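Acetylornithine aminotransferase (PDB 2EH6) catalyses the pyridoxal-phosphate-dependent transfer of the amino group of N(2)-acetyl-L-ornithine to 2-oxoglutarate, a step of arginine biosynthesis. Local coordinates at residues L61-S64 with E68-W71; G312-R317 with L321-E326; L341-T346 with L351-P356. One frame throughout, in Å; residues are numbered along the deposited sequence.

Interaction 1 of 3, residues L61-S64 with E68-W71; sequences LHVS and ENPW
Asn69 reaches back across the turn to Ser64, and its amide does the polar work of the contact. ND2 donates to the backbone O of Ser64 at 3.2 Å along a nearly straight line (168°); the acceptor lies close to the amide plane, while the nitrogen sits well above the plane of the Ser64 carbonyl. The other end of the amide uses a water: Asn69 OD1 accepts from it, and it accepts in turn from the backbone N of Val63. Asparagine suits this place because one short, flat group offers a donor and an acceptor. With an alanine here the Ser64 carbonyl would probably lose its side-chain donor and the bridging water one of its anchors. Val63 adds the apolar part, its CG2 meeting CZ2 of Trp71 at 3.8 Å, at the edge of the indole and near its plane. A chi1 of 41° turns that indole back over Asn69, whose CA lies against one face, and brings Trp71 NE1 within a weak bond of Asn69 OD1. The side chain of Ser64 lies about 5 Å from that of Thr270, a residue that binds the cofactor. The contact closes the loop between helices 47-59 and 70-81; Trp71 rests on Pro275 and Cys278 of helix 275-308 and on Phe14 of the second subunit, while His62 is hydrogen-bonded to Gly36 and Asn40 of that subunit.

Interaction 2 of 3, residues G312-R317 with L321-E326; sequences GKVKGR and LGLELE
Lys315 and Gly322 face each other as an antiparallel hydrogen-bonded pair, with Lys315 N to Gly322 O and Gly322 N to Lys315 O both 2.8 Å long. From this pair the lysine side chain can be followed outward. Its CB stands 4.0 Å from Gly322 O, and the glycine brings no side chain to that face to compete for room. The chain then bends at chi3 (67°) beside the carboxylate of Glu324: CD comes within 3.8 Å of Glu324 OE1, and CE follows slightly farther from the same oxygen. At the tip, NZ makes a long salt bridge to Glu324 OE1 (3.5 Å), but its hydrogen bonds go to Gly186 O and Asn188 OD1, so the ammonium mainly ties this strand to the small hairpin of strands 181-182 and 188-189, and Glu324 adds charge at its flank. Glu324 is held in line by its backbone N, which donates to Lys313 O at 3.0 Å. The other face is apolar: Val314 CG2 meets Leu323 CD1 at 4.1 Å, and the valine also packs on Lys303, Leu306 and Lys307 of helix 275-308. Leu321 extends CD2 over the backbone, 3.7 Å from Gly316 C. Gly316 and Gly312 have backbone angles that only glycine takes comfortably, and a CB on either would collide with the facing strand. This is a two-stranded antiparallel beta hairpin within a fold-type I aminotransferase; its strand 313-317 is the outermost on one side of a mixed sheet of this chain, with one face polar and the other laid on a helix.

Interaction 3 of 3, residues L341-T346 with L351-P356; sequences LLINCT and LRFLPP
Asn344 OD1 is gripped by two nitrogens of Arg352, NE at 3.1 Å and NH2 at 3.0 Å. The oxygen lies exactly in the guanidinium plane, at its side edge, whereas both donors come from the same face of the amide, the two planes standing 50° apart. A bend at chi3 (47°) swings the arginine into this side-on hold, and both side chains leave the same face of the strand pair. Beneath them the backbones join, Arg352 N to Asn344 O at 2.7 Å, with a weaker return bond. Arginine suits the spot because its NH1 can also reach Gln215, by a weak bond, close to the cofactor; Thr346 CG2 lies over one guanidinium face. The opposite face is apolar: Ile343 sends CD1 to Leu351 CD2 (3.9 Å) and CG2 to the ring edge of Phe353 at CE1 (3.9 Å). Cys345, on the same face as Leu351, is tied to Cys329 by a disulfide. The hairpin of strands 341-346 and 350-353 lies inside its sheet, between strands 29-32 and 320-324, with helix 330-338 packing on Ile343 and Cys345, and helix 361-374 on Leu341 and Phe353.

In the fold
Interactions 2 and 3 are two hairpins of one sheet, their centres about 11 Å apart: strands 320-324 and 350-353 are neighbours, joined by Leu321 O to Phe353 N and Leu323 N to Leu351 O, with Leu323 CB packed on Phe353 CE2. Interaction 3 is buried, and its polar face turns toward the cofactor; interaction 2 forms the sheet margin, only partly buried, with lysine and glutamate on its polar face. Interaction 1 lies apart, about 35 Å from interaction 3 between centres, and is buried without strand pairing, relying instead on an amide, a bridging water and an indole. Both it and interaction 3 touch the second subunit, which leaves interaction 2 alone.

Interaction 1 of 3, residues L61-S64 with E68-W71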
# COMPACT_ATOMS: atom_id res chain seq x y z
N LEU A 61 -16.90 -3.56 3.18
CA LEU A 61 -15.45 -3.60 3.27
C LEU A 61 -14.77 -2.61 2.32
O LEU A 61 -13.77 -1.97 2.67
CB LEU A 61 -14.93 -5.00 2.94
CG LEU A 61 -15.24 -6.15 3.90
CD1 LEU A 61 -14.69 -7.45 3.32
CD2 LEU A 61 -14.63 -5.88 5.26
N HIS A 62 -15.32 -2.50 1.12
CA HIS A 62 -14.73 -1.75 0.01
C HIS A 62 -15.78 -1.36 -1.04
O HIS A 62 -16.60 -2.16 -1.46
CB HIS A 62 -13.65 -2.62 -0.62
CG HIS A 62 -13.14 -1.95 -1.87
ND1 HIS A 62 -12.16 -1.01 -1.87
CD2 HIS A 62 -13.53 -2.17 -3.20
CE1 HIS A 62 -11.97 -0.67 -3.16
NE2 HIS A 62 -12.78 -1.35 -3.98
N VAL A 63 -15.77 -0.08 -1.48
CA VAL A 63 -16.58 0.28 -2.65
C VAL A 63 -15.75 0.96 -3.77
O VAL A 63 -16.18 1.07 -4.91
CB VAL A 63 -17.69 1.23 -2.18
CG1 VAL A 63 -18.54 0.56 -1.10
CG2 VAL A 63 -17.07 2.50 -1.62
N SER A 64 -14.54 1.43 -3.39
CA SER A 64 -13.66 2.23 -4.27
C SER A 64 -14.00 3.72 -4.28
O SER A 64 -15.09 4.15 -3.95
CB SER A 64 -13.65 1.71 -5.71
OG SER A 64 -14.67 2.35 -6.46
N GLU A 68 -18.76 8.23 -3.54
CA GLU A 68 -18.54 9.03 -2.34
C GLU A 68 -18.22 8.10 -1.17
O GLU A 68 -18.88 7.09 -0.98
CB GLU A 68 -19.79 9.83 -1.99
CG GLU A 68 -20.05 11.04 -2.86
CD GLU A 68 -21.35 11.72 -2.48
OE1 GLU A 68 -21.58 11.93 -1.26
OE2 GLU A 68 -22.14 12.06 -3.38
N ASN A 69 -17.19 8.46 -0.40
CA ASN A 69 -16.79 7.68 0.77
C ASN A 69 -16.90 8.59 1.99
O ASN A 69 -15.90 9.15 2.45
CB ASN A 69 -15.34 7.19 0.63
CG ASN A 69 -15.20 6.03 -0.35
OD1 ASN A 69 -14.66 4.98 0.00
ND2 ASN A 69 -15.67 6.21 -1.58
N PRO A 70 -18.12 8.75 2.54
CA PRO A 70 -18.37 9.60 3.71
C PRO A 70 -17.44 9.33 4.89
O PRO A 70 -17.09 10.24 5.64
CB PRO A 70 -19.83 9.31 4.04
CG PRO A 70 -20.42 9.00 2.68
CD PRO A 70 -19.36 8.10 2.09
N TRP A 71 -17.06 8.07 5.06
CA TRP A 71 -16.16 7.71 6.16
C TRP A 71 -14.80 8.39 5.98
O TRP A 71 -14.11 8.66 6.96
CB TRP A 71 -16.01 6.19 6.22
CG TRP A 71 -15.89 5.55 4.87
CD1 TRP A 71 -14.75 5.42 4.13
CD2 TRP A 71 -16.95 5.00 4.10
NE1 TRP A 71 -15.05 4.81 2.93
CE2 TRP A 71 -16.39 4.54 2.89
CE3 TRP A 71 -18.33 4.83 4.31
CZ2 TRP A 71 -17.15 3.94 1.88
CZ3 TRP A 71 -19.09 4.23 3.31
CH2 TRP A 71 -18.50 3.79 2.11
O HOH W 1 -13.73 2.15 -0.78

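Interaction 2 of 3, residues G312-R317 with L321-E326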
# COMPACT_ATOMS: atom_id res chain seq x y z
N GLY A 312 23.60 2.97 28.88
CA GLY A 312 23.72 3.65 27.61
C GLY A 312 22.99 4.98 27.52
O GLY A 312 22.35 5.42 28.47
N LYS A 313 23.09 5.61 26.35
CA LYS A 313 22.44 6.89 26.09
C LYS A 313 20.97 6.68 25.73
O LYS A 313 20.65 5.95 24.79
CB LYS A 313 23.16 7.59 24.93
CG LYS A 313 22.64 8.98 24.62
CD LYS A 313 23.22 9.49 23.31
CE LYS A 313 22.80 10.92 23.05
NZ LYS A 313 21.32 11.09 23.22
N VAL A 314 20.08 7.32 26.47
CA VAL A 314 18.65 7.20 26.23
C VAL A 314 18.20 8.29 25.26
O VAL A 314 18.49 9.47 25.46
CB VAL A 314 17.85 7.31 27.54
CG1 VAL A 314 16.37 7.09 27.28
CG2 VAL A 314 18.38 6.30 28.54
N LYS A 315 17.49 7.88 24.21
CA LYS A 315 17.03 8.81 23.18
C LYS A 315 15.53 8.70 22.98
O LYS A 315 14.91 7.73 23.42
CB LYS A 315 17.74 8.48 21.86
CG LYS A 315 19.25 8.32 22.00
CD LYS A 315 19.87 7.58 20.81
CE LYS A 315 19.77 8.38 19.53
NZ LYS A 315 20.46 7.67 18.40
N GLY A 316 14.95 9.70 22.33
CA GLY A 316 13.53 9.66 22.07
C GLY A 316 12.66 10.59 22.89
O GLY A 316 13.14 11.34 23.74
N ARG A 317 11.36 10.54 22.62
CA ARG A 317 10.39 11.37 23.30
C ARG A 317 9.09 10.59 23.42
O ARG A 317 8.76 9.78 22.55
CB ARG A 317 10.18 12.64 22.47
CG ARG A 317 9.26 13.67 23.07
CD ARG A 317 9.00 14.78 22.05
NE ARG A 317 10.18 15.56 21.73
CZ ARG A 317 10.60 16.61 22.44
NH1 ARG A 317 9.92 17.01 23.51
NH2 ARG A 317 11.69 17.27 22.07
N LEU A 321 11.13 5.58 22.32
CA LEU A 321 12.42 5.67 22.99
C LEU A 321 13.45 4.68 22.49
O LEU A 321 13.12 3.65 21.92
CB LEU A 321 12.21 5.47 24.50
CG LEU A 321 11.25 6.47 25.16
CD1 LEU A 321 10.91 6.01 26.57
CD2 LEU A 321 11.90 7.85 25.19
N GLY A 322 14.72 5.02 22.71
CA GLY A 322 15.79 4.15 22.29
C GLY A 322 16.92 4.16 23.30
O GLY A 322 17.11 5.13 24.03
N LEU A 323 17.65 3.05 23.37
CA LEU A 323 18.78 2.92 24.28
C LEU A 323 19.96 2.52 23.41
O LEU A 323 20.02 1.40 22.91
CB LEU A 323 18.49 1.84 25.33
CG LEU A 323 19.60 1.55 26.36
CD1 LEU A 323 19.96 2.81 27.13
CD2 LEU A 323 19.11 0.46 27.31
N GLU A 324 20.89 3.45 23.22
CA GLU A 324 22.07 3.20 22.42
C GLU A 324 23.11 2.46 23.25
O GLU A 324 23.68 3.02 24.19
CB GLU A 324 22.64 4.52 21.90
CG GLU A 324 23.78 4.35 20.91
CD GLU A 324 24.28 5.68 20.38
OE1 GLU A 324 23.44 6.47 19.90
OE2 GLU A 324 25.50 5.92 20.45
N LEU A 325 23.36 1.20 22.91
CA LEU A 325 24.32 0.39 23.63
C LEU A 325 25.73 0.55 23.08
O LEU A 325 25.94 1.15 22.03
CB LEU A 325 23.91 -1.08 23.58
CG LEU A 325 22.49 -1.39 24.07
CD1 LEU A 325 22.21 -2.87 23.90
CD2 LEU A 325 22.34 -0.97 25.52
N GLU A 326 26.69 -0.00 23.81
CA GLU A 326 28.09 0.06 23.43
C GLU A 326 28.36 -0.90 22.28
O GLU A 326 29.21 -0.64 21.42
CB GLU A 326 28.97 -0.29 24.63
CG GLU A 326 30.45 -0.11 24.40
CD GLU A 326 31.26 -0.38 25.66
OE1 GLU A 326 31.05 0.33 26.67
OE2 GLU A 326 32.12 -1.29 25.63

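Interaction 3 of 3, residues L341-T346 with L351-P356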
# COMPACT_ATOMS: atom_id res chain seq x y z
N LEU A 341 9.74 -10.79 26.77
CA LEU A 341 9.70 -9.36 26.44
C LEU A 341 10.12 -9.13 25.00
O LEU A 341 11.19 -9.59 24.57
CB LEU A 341 10.63 -8.55 27.35
CG LEU A 341 10.70 -7.06 26.99
CD1 LEU A 341 9.37 -6.40 27.30
CD2 LEU A 341 11.83 -6.37 27.75
N LEU A 342 9.28 -8.42 24.25
CA LEU A 342 9.56 -8.11 22.86
C LEU A 342 10.14 -6.71 22.73
O LEU A 342 9.46 -5.72 23.03
CB LEU A 342 8.28 -8.19 22.02
CG LEU A 342 7.46 -9.48 22.02
CD1 LEU A 342 6.25 -9.29 21.12
CD2 LEU A 342 8.32 -10.63 21.54
N ILE A 343 11.40 -6.64 22.31
CA ILE A 343 12.06 -5.36 22.09
C ILE A 343 12.64 -5.41 20.68
O ILE A 343 12.66 -6.47 20.04
CB ILE A 343 13.19 -5.10 23.13
CG1 ILE A 343 14.20 -6.25 23.13
CG2 ILE A 343 12.59 -4.91 24.51
CD1 ILE A 343 15.33 -6.07 24.14
N ASN A 344 13.11 -4.27 20.18
CA ASN A 344 13.66 -4.20 18.84
C ASN A 344 15.07 -3.62 18.80
O ASN A 344 15.44 -2.80 19.63
CB ASN A 344 12.72 -3.38 17.95
CG ASN A 344 13.25 -3.20 16.54
OD1 ASN A 344 13.74 -2.14 16.18
ND2 ASN A 344 13.14 -4.26 15.74
N CYS A 345 15.86 -4.07 17.83
CA CYS A 345 17.23 -3.59 17.67
C CYS A 345 17.35 -2.96 16.29
O CYS A 345 17.06 -3.60 15.28
CB CYS A 345 18.22 -4.76 17.80
SG CYS A 345 19.97 -4.34 17.49
N THR A 346 17.79 -1.71 16.26
CA THR A 346 17.93 -1.01 14.99
C THR A 346 19.24 -0.22 14.98
O THR A 346 19.86 -0.01 16.02
CB THR A 346 16.72 -0.07 14.76
OG1 THR A 346 16.68 0.32 13.38
CG2 THR A 346 16.82 1.17 15.64
N LEU A 351 18.57 -0.11 20.82
CA LEU A 351 17.38 -0.87 21.18
C LEU A 351 16.26 0.16 21.08
O LEU A 351 16.34 1.23 21.67
CB LEU A 351 17.47 -1.39 22.62
CG LEU A 351 18.30 -2.66 22.82
CD1 LEU A 351 18.37 -2.99 24.30
CD2 LEU A 351 17.67 -3.82 22.05
N ARG A 352 15.23 -0.17 20.30
CA ARG A 352 14.11 0.74 20.11
C ARG A 352 12.89 0.18 20.83
O ARG A 352 12.61 -1.02 20.75
CB ARG A 352 13.82 0.90 18.61
CG ARG A 352 12.57 1.71 18.30
CD ARG A 352 12.42 1.97 16.80
NE ARG A 352 12.63 0.77 15.99
CZ ARG A 352 12.31 0.67 14.70
NH1 ARG A 352 11.76 1.70 14.07
NH2 ARG A 352 12.55 -0.45 14.04
N PHE A 353 12.18 1.04 21.56
CA PHE A 353 11.00 0.63 22.30
C PHE A 353 9.78 1.37 21.76
O PHE A 353 9.77 2.60 21.71
CB PHE A 353 11.17 0.95 23.79
CG PHE A 353 12.48 0.47 24.36
CD1 PHE A 353 12.70 -0.89 24.58
CD2 PHE A 353 13.49 1.38 24.66
CE1 PHE A 353 13.92 -1.34 25.08
CE2 PHE A 353 14.72 0.94 25.16
CZ PHE A 353 14.94 -0.43 25.37
N LEU A 354 8.77 0.62 21.34
CA LEU A 354 7.55 1.19 20.78
C LEU A 354 6.34 0.47 21.36
O LEU A 354 5.56 -0.14 20.63
CB LEU A 354 7.55 1.05 19.26
CG LEU A 354 8.60 1.84 18.49
CD1 LEU A 354 8.63 1.38 17.03
CD2 LEU A 354 8.29 3.33 18.59
N PRO A 355 6.16 0.52 22.68
CA PRO A 355 5.02 -0.16 23.29
C PRO A 355 3.69 0.46 22.86
O PRO A 355 3.66 1.58 22.34
CB PRO A 355 5.28 0.02 24.78
CG PRO A 355 5.95 1.36 24.84
CD PRO A 355 6.94 1.25 23.70
N PRO A 356 2.58 -0.26 23.06
CA PRO A 356 1.27 0.28 22.68
C PRO A 356 1.07 1.54 23.50
O PRO A 356 1.62 1.66 24.60
CB PRO A 356 0.31 -0.85 23.08
CG PRO A 356 1.16 -2.08 22.90
CD PRO A 356 2.46 -1.65 23.53